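Local coordinates for protein D-glycero-beta-D-manno-heptose-1,7-bisphosphate 7-phosphatase (Mesorhizobium loti, PDB 2O2X) that removes the C-7 phosphate of D-glycero-beta-D-manno-heptose 1,7-bisphosphate, a magnesium-dependent step in the synthesis of ADP-heptose, at residues D37-I42 and T79-I84. Numbering follows the deposited sequence.
Sequences DRDGTI and TNQSGI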
loop_
_atom_site.group_PDB
_atom_site.type_symbol
_atom_site.label_atom_id
_atom_site.label_comp_id
_atom_site.label_asym_id
_atom_site.label_seq_id
_atom_site.Cartn_x
_atom_site.Cartn_y
_atom_site.Cartn_z
ATOM N N ASP A 37 -0.148 2.538 -1.067
ATOM C CA ASP A 37 1.027 3.092 -0.392
ATOM C C ASP A 37 0.546 3.712 0.950
ATOM O O ASP A 37 -0.661 3.935 1.149
ATOM C CB ASP A 37 1.686 4.147 -1.298
ATOM C CG ASP A 37 3.031 4.652 -0.751
ATOM O OD1 ASP A 37 3.697 3.988 0.043
ATOM O OD2 ASP A 37 3.441 5.740 -1.174
ATOM N N ARG A 38 1.466 3.977 1.890
ATOM C CA ARG A 38 1.093 4.530 3.174
ATOM C C ARG A 38 1.372 6.051 3.230
ATOM O O ARG A 38 0.426 6.845 3.208
ATOM C CB ARG A 38 1.731 3.765 4.334
ATOM C CG ARG A 38 0.926 3.938 5.628
ATOM C CD ARG A 38 1.734 3.599 6.874
ATOM N NE ARG A 38 2.706 4.650 7.130
ATOM C CZ ARG A 38 3.764 4.528 7.924
ATOM N NH1 ARG A 38 3.998 3.395 8.576
ATOM N NH2 ARG A 38 4.588 5.543 8.043
ATOM N N ASP A 39 2.633 6.461 3.305
ATOM C CA ASP A 39 2.985 7.864 3.479
ATOM C C ASP A 39 2.697 8.638 2.199
ATOM O O ASP A 39 3.319 8.375 1.160
ATOM C CB ASP A 39 4.461 7.983 3.854
ATOM C CG ASP A 39 4.808 7.255 5.149
ATOM O OD1 ASP A 39 4.178 7.527 6.179
ATOM O OD2 ASP A 39 5.762 6.448 5.120
ATOM N N GLY A 40 1.802 9.623 2.287
ATOM C CA GLY A 40 1.330 10.359 1.119
ATOM C C GLY A 40 0.015 9.873 0.523
ATOM O O GLY A 40 -0.565 10.517 -0.377
ATOM N N THR A 41 -0.514 8.766 1.047
ATOM C CA THR A 41 -1.709 8.130 0.510
ATOM C C THR A 41 -2.717 7.928 1.634
ATOM O O THR A 41 -3.767 8.582 1.647
ATOM C CB THR A 41 -1.357 6.816 -0.234
ATOM O OG1 THR A 41 -0.545 7.126 -1.363
ATOM C CG2 THR A 41 -2.588 6.083 -0.733
ATOM N N ILE A 42 -2.383 7.099 2.626
ATOM C CA ILE A 42 -3.189 6.904 3.802
ATOM C C ILE A 42 -2.944 7.971 4.838
ATOM O O ILE A 42 -3.906 8.473 5.423
ATOM C CB ILE A 42 -2.916 5.497 4.399
ATOM C CG1 ILE A 42 -3.317 4.420 3.406
ATOM C CG2 ILE A 42 -3.657 5.326 5.739
ATOM C CD1 ILE A 42 -2.898 3.024 3.855
ATOM N N THR A 79 4.681 -0.410 1.480
ATOM C CA THR A 79 5.354 0.864 1.817
ATOM C C THR A 79 6.867 0.688 1.815
ATOM O O THR A 79 7.385 -0.241 2.429
ATOM C CB THR A 79 4.861 1.441 3.177
ATOM O OG1 THR A 79 5.595 2.615 3.532
ATOM C CG2 THR A 79 4.981 0.467 4.318
ATOM N N ASN A 80 7.572 1.601 1.152
ATOM C CA ASN A 80 9.016 1.712 1.280
ATOM C C ASN A 80 9.298 2.592 2.506
ATOM O O ASN A 80 8.735 3.669 2.681
ATOM C CB ASN A 80 9.677 2.406 0.087
ATOM C CG ASN A 80 9.688 1.585 -1.229
ATOM O OD1 ASN A 80 9.420 0.380 -1.256
ATOM N ND2 ASN A 80 10.059 2.258 -2.336
ATOM N N GLN A 81 10.181 2.111 3.368
ATOM C CA GLN A 81 10.618 2.795 4.570
ATOM C C GLN A 81 12.129 2.973 4.551
ATOM O O GLN A 81 12.864 2.423 5.405
ATOM C CB GLN A 81 10.132 2.007 5.796
ATOM C CG GLN A 81 8.604 1.980 5.937
ATOM C CD GLN A 81 8.038 3.290 6.426
ATOM O OE1 GLN A 81 8.576 3.905 7.362
ATOM N NE2 GLN A 81 6.939 3.730 5.816
ATOM N N SER A 82 12.614 3.756 3.594
ATOM C CA SER A 82 14.059 3.927 3.406
ATOM C C SER A 82 14.734 4.586 4.585
ATOM O O SER A 82 15.942 4.431 4.751
ATOM C CB SER A 82 14.347 4.748 2.155
ATOM O OG SER A 82 13.973 6.103 2.345
ATOM N N GLY A 83 13.983 5.294 5.420
ATOM C CA GLY A 83 14.575 5.942 6.580
ATOM C C GLY A 83 15.249 4.940 7.492
ATOM O O GLY A 83 16.161 5.297 8.231
ATOM N N ILE A 84 14.801 3.677 7.462
ATOM C CA ILE A 84 15.401 2.630 8.272
ATOM C C ILE A 84 16.821 2.330 7.798
ATOM O O ILE A 84 17.736 2.324 8.611
ATOM C CB ILE A 84 14.480 1.362 8.323
ATOM C CG1 ILE A 84 13.169 1.741 9.018
ATOM C CG2 ILE A 84 15.163 0.226 9.067
ATOM C CD1 ILE A 84 12.099 0.688 9.005
HETATM O O HOH W 1 6.660 3.962 -0.447
HETATM O O HOH W 2 4.771 4.795 2.316
HETATM O O HOH W 3 7.014 4.597 9.465
HETATM O O HOH W 4 7.179 5.895 2.849
#
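Gln-81 reaches Asp-39 where two signature elements of the HAD phosphatase fold meet: the DxD loop after strand 34-36, with the presumed nucleophile Asp-37 and proton donor Asp-39, and the end of strand 75-80, where Thr-79 lies, with the turn that follows. The tight part is polar and direct. Bent at chi2 (-75°), Gln-81 brings NE2 to Asp-39 OD2 in a 3.0 Å hydrogen bond, angled at 136°. The same NE2 gives a straighter one (166°) to the Thr-79 hydroxyl, OG1, at 2.9 Å; an amide, with two N-H groups, suits this place. Gln-81 NE2 also lies over one guanidinium face of Arg-38, offset toward the rim. Asp-39 has an oxygen for each neighbour: OD1 takes the Arg-38 NH2 salt bridge at 2.8 Å. An alanine in place of Asp-39 would probably leave the Arg-38 charge without this mate and Gln-81 NE2 with Thr-79 OG1 alone of its two acceptors here. Toward Asp-37 the packing is looser, and waters fill in. Lys-137, which probably stabilises the phosphoryl group, makes a salt bridge to Asp-37 OD1. One water joins that oxygen to Asn-80 N; a second donates to Asp-37 OD1, accepts from Asp-39 N and sits 2.6 Å from Thr-79 OG1.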